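Local coordinates for protein alpha-L-rhamnosidase (Klebsiella oxytoca, PDB 4XHC) that hydrolyses terminal alpha-L-rhamnose residues from rhamnosides, as a glycoside hydrolase of family GH78, at residues 32-43 against 269-280. Numbering follows the deposited sequence.
Sequences MMTRHPNFLRTA and RCLYLFAGHTRE. With SO4 (sulfate ion), chain E.
Arg-35 and His-277 converge on O1 of a sulfate, an ion probably left by the crystallisation liquor. O1 lies at the edge of the guanidinium, in its plane, and accepts from both NE (3.0 Å) and NH2 of Arg-35, while His-277 NE2 comes within 2.9 Å of it. The arginine leaves the backbone with CG anti to N (chi1 -160°) and then bends at chi3, which brings NH2 over one face of the imidazole, toward its rim. Met-33 CE sits over the centre of the opposite face, a CH-pi contact 4.3 Å from the centroid of the His-277 ring. On the imidazole itself, ND1 of His-277 is hydrogen-bonded to the backbone N of Ala-296, and Arg-35 NH2 also reaches the carbonyl of Val-294.

Strands 33-35 and 277-279 form a two-stranded antiparallel sheet. Thr-34 and Thr-278 are its hydrogen-bonded pair, exchanging both N-H...O bonds, and His-36 N continues the pairing onto Gly-276 O (2.7 Å). This joins the start of the modelled chain, before the beta-strands that run from 51 to 200, to the six-hairpin glycosidase domain, where 269-276 runs roughly antiparallel to 37-43.

Between these helices Tyr-272 turns its ring edge toward the face of Phe-39 in an offset edge-to-face pair, planes at 67°. Thr-42 CG2 stands over the centre of the Tyr-272 ring, 3.8 Å from its centroid; the phenol OH bonds to Glu-327 on helix 322-340. Ala-43 CB packs on Leu-273 CD2 (3.9 Å), and Arg-269, extended from CG to NE, donates NH1 to Ala-43 O (3.0 Å), with that oxygen in the guanidinium plane and NH1 above the carbonyl plane.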
ATOM      1  N   MET A  32      24.749 -26.878   6.044  1.00 80.91           N
ATOM      2  CA  MET A  32      25.979 -26.095   6.209  1.00 80.18           C
ATOM      3  C   MET A  32      26.483 -25.523   4.890  1.00 73.37           C
ATOM      4  O   MET A  32      26.533 -26.232   3.894  1.00 71.21           O
ATOM      5  CB  MET A  32      27.074 -26.969   6.821  1.00 86.65           C
ATOM      6  CG  MET A  32      26.781 -27.491   8.224  1.00 91.75           C
ATOM      7  SD  MET A  32      26.631 -26.218   9.495  1.00 98.20           S
ATOM      8  CE  MET A  32      27.689 -24.870   8.941  1.00 95.36           C
ATOM      9  N   MET A  33      26.872 -24.251   4.895  1.00 69.52           N
ATOM     10  CA  MET A  33      27.401 -23.592   3.698  1.00 65.96           C
ATOM     11  C   MET A  33      28.835 -23.121   3.928  1.00 65.82           C
ATOM     12  O   MET A  33      29.336 -23.160   5.050  1.00 66.19           O
ATOM     13  CB  MET A  33      26.530 -22.396   3.317  1.00 64.93           C
ATOM     14  CG  MET A  33      25.056 -22.716   3.079  1.00 64.54           C
ATOM     15  SD  MET A  33      24.693 -23.721   1.614  1.00 63.31           S
ATOM     16  CE  MET A  33      25.026 -22.568   0.272  1.00 60.89           C
ATOM     17  N   THR A  34      29.488 -22.695   2.847  1.00 64.75           N
ATOM     18  CA  THR A  34      30.883 -22.226   2.869  1.00 65.67           C
ATOM     19  C   THR A  34      31.018 -20.994   1.964  1.00 64.25           C
ATOM     20  O   THR A  34      30.666 -21.024   0.790  1.00 60.71           O
ATOM     21  CB  THR A  34      31.884 -23.341   2.417  1.00 66.45           C
ATOM     22  OG1 THR A  34      32.016 -24.335   3.445  1.00 68.13           O
ATOM     23  CG2 THR A  34      33.280 -22.778   2.109  1.00 66.27           C
ATOM     24  N   ARG A  35      31.558 -19.921   2.523  1.00 66.73           N
ATOM     25  CA  ARG A  35      31.744 -18.677   1.800  1.00 67.26           C
ATOM     26  C   ARG A  35      33.198 -18.646   1.288  1.00 68.61           C
ATOM     27  O   ARG A  35      34.088 -19.145   1.969  1.00 68.95           O
ATOM     28  CB  ARG A  35      31.454 -17.524   2.767  1.00 69.24           C
ATOM     29  CG  ARG A  35      31.141 -16.181   2.128  1.00 69.84           C
ATOM     30  CD  ARG A  35      30.474 -15.225   3.122  1.00 71.58           C
ATOM     31  NE  ARG A  35      29.033 -15.464   3.180  1.00 70.90           N
ATOM     32  CZ  ARG A  35      28.138 -14.951   2.334  1.00 69.74           C
ATOM     33  NH1 ARG A  35      28.511 -14.134   1.352  1.00 69.46           N
ATOM     34  NH2 ARG A  35      26.852 -15.252   2.475  1.00 68.75           N
ATOM     35  N   HIS A  36      33.431 -18.096   0.090  1.00 68.44           N
ATOM     36  CA  HIS A  36      34.796 -17.865  -0.435  1.00 69.58           C
ATOM     37  C   HIS A  36      35.019 -16.381  -0.727  1.00 69.45           C
ATOM     38  O   HIS A  36      34.723 -15.920  -1.830  1.00 67.36           O
ATOM     39  CB  HIS A  36      35.036 -18.659  -1.717  1.00 70.49           C
ATOM     40  CG  HIS A  36      35.102 -20.136  -1.507  1.00 72.73           C
ATOM     41  ND1 HIS A  36      34.029 -20.969  -1.749  1.00 72.40           N
ATOM     42  CD2 HIS A  36      36.105 -20.930  -1.068  1.00 75.13           C
ATOM     43  CE1 HIS A  36      34.367 -22.213  -1.466  1.00 73.45           C
ATOM     44  NE2 HIS A  36      35.621 -22.216  -1.053  1.00 76.42           N
ATOM     45  N   PRO A  37      35.545 -15.623   0.257  1.00 71.97           N
ATOM     46  CA  PRO A  37      35.599 -14.160   0.129  1.00 72.83           C
ATOM     47  C   PRO A  37      36.278 -13.663  -1.148  1.00 73.37           C
ATOM     48  O   PRO A  37      35.839 -12.669  -1.726  1.00 73.64           O
ATOM     49  CB  PRO A  37      36.392 -13.722   1.368  1.00 75.50           C
ATOM     50  CG  PRO A  37      36.213 -14.828   2.348  1.00 76.28           C
ATOM     51  CD  PRO A  37      36.135 -16.082   1.528  1.00 74.63           C
ATOM     52  N   ASN A  38      37.340 -14.344  -1.569  1.00 76.17           N
ATOM     53  CA  ASN A  38      38.078 -13.977  -2.785  1.00 77.42           C
ATOM     54  C   ASN A  38      37.181 -13.987  -4.038  1.00 72.13           C
ATOM     55  O   ASN A  38      37.147 -13.006  -4.790  1.00 69.01           O
ATOM     56  CB  ASN A  38      39.347 -14.852  -2.970  1.00 82.44           C
ATOM     57  CG  ASN A  38      39.125 -16.337  -2.621  1.00 86.51           C
ATOM     58  OD1 ASN A  38      38.884 -16.701  -1.459  1.00 89.00           O
ATOM     59  ND2 ASN A  38      39.229 -17.201  -3.631  1.00 87.95           N
ATOM     60  N   PHE A  39      36.438 -15.074  -4.240  1.00 68.90           N
ATOM     61  CA  PHE A  39      35.541 -15.178  -5.389  1.00 66.36           C
ATOM     62  C   PHE A  39      34.433 -14.124  -5.341  1.00 65.16           C
ATOM     63  O   PHE A  39      34.049 -13.588  -6.380  1.00 63.97           O
ATOM     64  CB  PHE A  39      34.903 -16.576  -5.504  1.00 65.42           C
ATOM     65  CG  PHE A  39      35.881 -17.703  -5.772  1.00 66.61           C
ATOM     66  CD1 PHE A  39      37.158 -17.473  -6.285  1.00 68.07           C
ATOM     67  CD2 PHE A  39      35.497 -19.018  -5.535  1.00 66.19           C
ATOM     68  CE1 PHE A  39      38.030 -18.529  -6.525  1.00 68.83           C
ATOM     69  CE2 PHE A  39      36.366 -20.071  -5.774  1.00 66.50           C
ATOM     70  CZ  PHE A  39      37.632 -19.828  -6.266  1.00 67.61           C
ATOM     71  N   LEU A  40      33.923 -13.827  -4.148  1.00 65.21           N
ATOM     72  CA  LEU A  40      32.832 -12.865  -4.015  1.00 65.14           C
ATOM     73  C   LEU A  40      33.265 -11.426  -4.281  1.00 67.98           C
ATOM     74  O   LEU A  40      32.466 -10.634  -4.780  1.00 70.67           O
ATOM     75  CB  LEU A  40      32.175 -12.960  -2.641  1.00 65.70           C
ATOM     76  CG  LEU A  40      31.466 -14.282  -2.349  1.00 65.92           C
ATOM     77  CD1 LEU A  40      30.987 -14.302  -0.906  1.00 67.22           C
ATOM     78  CD2 LEU A  40      30.307 -14.533  -3.309  1.00 63.85           C
ATOM     79  N   ARG A  41      34.511 -11.083  -3.941  1.00 69.63           N
ATOM     80  CA  ARG A  41      35.050  -9.747  -4.229  1.00 70.69           C
ATOM     81  C   ARG A  41      35.209  -9.528  -5.734  1.00 68.42           C
ATOM     82  O   ARG A  41      34.991  -8.427  -6.227  1.00 67.88           O
ATOM     83  CB  ARG A  41      36.387  -9.503  -3.507  1.00 74.50           C
ATOM     84  CG  ARG A  41      36.252  -9.236  -2.007  1.00 77.36           C
ATOM     85  CD  ARG A  41      37.547  -8.720  -1.385  1.00 81.07           C
ATOM     86  NE  ARG A  41      38.710  -9.506  -1.815  1.00 83.47           N
ATOM     87  CZ  ARG A  41      39.245 -10.542  -1.161  1.00 85.33           C
ATOM     88  NH1 ARG A  41      38.753 -10.959   0.007  1.00 86.79           N
ATOM     89  NH2 ARG A  41      40.295 -11.173  -1.681  1.00 85.69           N
ATOM     90  N   THR A  42      35.567 -10.581  -6.458  1.00 67.30           N
ATOM     91  CA  THR A  42      35.631 -10.521  -7.916  1.00 66.71           C
ATOM     92  C   THR A  42      34.239 -10.289  -8.531  1.00 65.85           C
ATOM     93  O   THR A  42      34.081  -9.488  -9.453  1.00 67.31           O
ATOM     94  CB  THR A  42      36.254 -11.811  -8.483  1.00 65.93           C
ATOM     95  OG1 THR A  42      37.557 -11.981  -7.924  1.00 68.06           O
ATOM     96  CG2 THR A  42      36.367 -11.763 -10.003  1.00 65.39           C
ATOM     97  N   ALA A  43      33.238 -10.994  -8.020  1.00 64.86           N
ATOM     98  CA  ALA A  43      31.862 -10.832  -8.482  1.00 64.35           C
ATOM     99  C   ALA A  43      31.329  -9.428  -8.206  1.00 65.36           C
ATOM    100  O   ALA A  43      30.710  -8.809  -9.068  1.00 64.24           O
ATOM    101  CB  ALA A  43      30.966 -11.866  -7.818  1.00 64.45           C
ATOM    102  N   ARG A 269      30.714 -12.613 -13.740  1.00 62.24           N
ATOM    103  CA  ARG A 269      30.170 -12.260 -12.425  1.00 61.40           C
ATOM    104  C   ARG A 269      29.287 -13.389 -11.887  1.00 59.33           C
ATOM    105  O   ARG A 269      29.366 -13.760 -10.716  1.00 56.63           O
ATOM    106  CB  ARG A 269      29.368 -10.951 -12.504  1.00 62.58           C
ATOM    107  CG  ARG A 269      28.491 -10.670 -11.283  1.00 62.39           C
ATOM    108  CD  ARG A 269      27.893  -9.274 -11.317  1.00 64.09           C
ATOM    109  NE  ARG A 269      26.695  -9.165 -10.484  1.00 64.11           N
ATOM    110  CZ  ARG A 269      26.685  -8.952  -9.166  1.00 65.85           C
ATOM    111  NH1 ARG A 269      27.811  -8.823  -8.466  1.00 67.24           N
ATOM    112  NH2 ARG A 269      25.523  -8.866  -8.534  1.00 66.11           N
ATOM    113  N   CYS A 270      28.462 -13.945 -12.765  1.00 59.22           N
ATOM    114  CA  CYS A 270      27.496 -14.946 -12.358  1.00 59.24           C
ATOM    115  C   CYS A 270      28.171 -16.289 -12.098  1.00 56.73           C
ATOM    116  O   CYS A 270      27.757 -17.018 -11.199  1.00 55.18           O
ATOM    117  CB  CYS A 270      26.337 -15.017 -13.367  1.00 60.96           C
ATOM    118  SG  CYS A 270      25.299 -13.500 -13.324  1.00 68.82           S
ATOM    119  N   LEU A 271      29.243 -16.587 -12.828  1.00 56.08           N
ATOM    120  CA  LEU A 271      30.078 -17.757 -12.513  1.00 55.45           C
ATOM    121  C   LEU A 271      30.712 -17.661 -11.125  1.00 55.45           C
ATOM    122  O   LEU A 271      30.708 -18.634 -10.375  1.00 55.76           O
ATOM    123  CB  LEU A 271      31.180 -17.960 -13.556  1.00 56.71           C
ATOM    124  CG  LEU A 271      30.799 -18.734 -14.820  1.00 56.97           C
ATOM    125  CD1 LEU A 271      31.850 -18.538 -15.904  1.00 58.96           C
ATOM    126  CD2 LEU A 271      30.594 -20.215 -14.525  1.00 55.28           C
ATOM    127  N   TYR A 272      31.255 -16.496 -10.786  1.00 56.17           N
ATOM    128  CA  TYR A 272      31.916 -16.312  -9.490  1.00 57.10           C
ATOM    129  C   TYR A 272      30.926 -16.302  -8.331  1.00 55.65           C
ATOM    130  O   TYR A 272      31.289 -16.632  -7.204  1.00 55.92           O
ATOM    131  CB  TYR A 272      32.772 -15.035  -9.467  1.00 59.65           C
ATOM    132  CG  TYR A 272      34.178 -15.234 -10.004  1.00 62.53           C
ATOM    133  CD1 TYR A 272      35.203 -15.717  -9.185  1.00 63.93           C
ATOM    134  CD2 TYR A 272      34.485 -14.950 -11.330  1.00 63.65           C
ATOM    135  CE1 TYR A 272      36.491 -15.906  -9.675  1.00 65.28           C
ATOM    136  CE2 TYR A 272      35.769 -15.136 -11.827  1.00 66.14           C
ATOM    137  CZ  TYR A 272      36.768 -15.614 -10.999  1.00 66.25           C
ATOM    138  OH  TYR A 272      38.028 -15.789 -11.519  1.00 67.01           O
ATOM    139  N   LEU A 273      29.686 -15.911  -8.601  1.00 55.06           N
ATOM    140  CA  LEU A 273      28.661 -15.921  -7.573  1.00 55.66           C
ATOM    141  C   LEU A 273      28.344 -17.357  -7.144  1.00 54.61           C
ATOM    142  O   LEU A 273      28.390 -17.674  -5.960  1.00 55.42           O
ATOM    143  CB  LEU A 273      27.385 -15.217  -8.054  1.00 56.17           C
ATOM    144  CG  LEU A 273      27.414 -13.685  -8.072  1.00 57.08           C
ATOM    145  CD1 LEU A 273      26.193 -13.141  -8.793  1.00 56.38           C
ATOM    146  CD2 LEU A 273      27.487 -13.121  -6.664  1.00 58.16           C
ATOM    147  N   PHE A 274      28.037 -18.221  -8.105  1.00 53.57           N
ATOM    148  CA  PHE A 274      27.771 -19.628  -7.801  1.00 52.85           C
ATOM    149  C   PHE A 274      28.969 -20.308  -7.138  1.00 54.58           C
ATOM    150  O   PHE A 274      28.789 -21.125  -6.247  1.00 57.35           O
ATOM    151  CB  PHE A 274      27.397 -20.404  -9.060  1.00 51.36           C
ATOM    152  CG  PHE A 274      25.984 -20.189  -9.502  1.00 50.53           C
ATOM    153  CD1 PHE A 274      24.944 -20.824  -8.846  1.00 50.61           C
ATOM    154  CD2 PHE A 274      25.693 -19.361 -10.571  1.00 50.61           C
ATOM    155  CE1 PHE A 274      23.634 -20.637  -9.251  1.00 50.55           C
ATOM    156  CE2 PHE A 274      24.389 -19.161 -10.977  1.00 50.10           C
ATOM    157  CZ  PHE A 274      23.355 -19.801 -10.318  1.00 50.21           C
ATOM    158  N   ALA A 275      30.180 -19.960  -7.560  1.00 54.25           N
ATOM    159  CA  ALA A 275      31.389 -20.534  -6.978  1.00 55.49           C
ATOM    160  C   ALA A 275      31.713 -19.992  -5.576  1.00 56.97           C
ATOM    161  O   ALA A 275      32.375 -20.665  -4.784  1.00 56.98           O
ATOM    162  CB  ALA A 275      32.573 -20.300  -7.907  1.00 56.78           C
ATOM    163  N   GLY A 276      31.262 -18.773  -5.288  1.00 57.63           N
ATOM    164  CA  GLY A 276      31.657 -18.043  -4.079  1.00 59.37           C
ATOM    165  C   GLY A 276      30.920 -18.406  -2.802  1.00 58.79           C
ATOM    166  O   GLY A 276      31.362 -18.052  -1.704  1.00 59.20           O
ATOM    167  N   HIS A 277      29.782 -19.078  -2.938  1.00 56.85           N
ATOM    168  CA  HIS A 277      29.023 -19.511  -1.779  1.00 57.84           C
ATOM    169  C   HIS A 277      28.353 -20.833  -2.095  1.00 56.37           C
ATOM    170  O   HIS A 277      27.367 -20.882  -2.829  1.00 54.65           O
ATOM    171  CB  HIS A 277      28.001 -18.442  -1.385  1.00 58.57           C
ATOM    172  CG  HIS A 277      27.388 -18.651  -0.033  1.00 59.69           C
ATOM    173  ND1 HIS A 277      26.173 -18.110   0.320  1.00 59.33           N
ATOM    174  CD2 HIS A 277      27.815 -19.344   1.047  1.00 61.01           C
ATOM    175  CE1 HIS A 277      25.876 -18.457   1.556  1.00 59.85           C
ATOM    176  NE2 HIS A 277      26.857 -19.208   2.021  1.00 61.38           N
ATOM    177  N   THR A 278      28.921 -21.902  -1.544  1.00 57.78           N
ATOM    178  CA  THR A 278      28.526 -23.269  -1.867  1.00 58.78           C
ATOM    179  C   THR A 278      28.085 -24.032  -0.634  1.00 59.78           C
ATOM    180  O   THR A 278      28.175 -23.524   0.493  1.00 60.62           O
ATOM    181  CB  THR A 278      29.706 -24.060  -2.480  1.00 60.41           C
ATOM    182  OG1 THR A 278      30.697 -24.332  -1.476  1.00 61.69           O
ATOM    183  CG2 THR A 278      30.347 -23.275  -3.619  1.00 60.66           C
ATOM    184  N   ARG A 279      27.599 -25.253  -0.854  1.00 58.32           N
ATOM    185  CA  ARG A 279      27.357 -26.179   0.240  1.00 59.67           C
ATOM    186  C   ARG A 279      28.730 -26.559   0.767  1.00 62.46           C
ATOM    187  O   ARG A 279      29.711 -26.438   0.043  1.00 64.29           O
ATOM    188  CB  ARG A 279      26.578 -27.401  -0.241  1.00 57.79           C
ATOM    189  CG  ARG A 279      25.899 -28.170   0.886  1.00 59.15           C
ATOM    190  CD  ARG A 279      24.847 -29.136   0.371  1.00 57.56           C
ATOM    191  NE  ARG A 279      25.460 -30.233  -0.367  1.00 58.38           N
ATOM    192  CZ  ARG A 279      24.793 -31.171  -1.032  1.00 57.11           C
ATOM    193  NH1 ARG A 279      23.467 -31.172  -1.074  1.00 55.13           N
ATOM    194  NH2 ARG A 279      25.468 -32.112  -1.666  1.00 57.38           N
ATOM    195  N   GLU A 280      28.813 -27.002   2.015  1.00 64.82           N
ATOM    196  CA  GLU A 280      30.117 -27.208   2.652  1.00 68.45           C
ATOM    197  C   GLU A 280      30.923 -28.312   1.973  1.00 68.00           C
ATOM    198  O   GLU A 280      32.143 -28.251   1.952  1.00 67.93           O
ATOM    199  CB  GLU A 280      29.968 -27.450   4.167  1.00 73.95           C
ATOM    200  CG  GLU A 280      30.484 -28.784   4.703  1.00 78.25           C
ATOM    201  CD  GLU A 280      30.323 -28.922   6.213  1.00 83.18           C
ATOM    202  OE1 GLU A 280      30.862 -28.069   6.955  1.00 83.54           O
ATOM    203  OE2 GLU A 280      29.654 -29.894   6.657  1.00 85.30           O
TER
HETATM  204  S   SO4 E 902      27.009 -17.892   5.654  1.00125.06           S
HETATM  205  O1  SO4 E 902      27.006 -17.345   4.278  1.00130.13           O
HETATM  206  O2  SO4 E 902      26.936 -19.376   5.594  1.00116.47           O
HETATM  207  O3  SO4 E 902      28.247 -17.436   6.338  1.00123.72           O
HETATM  208  O4  SO4 E 902      25.828 -17.380   6.386  1.00122.88           O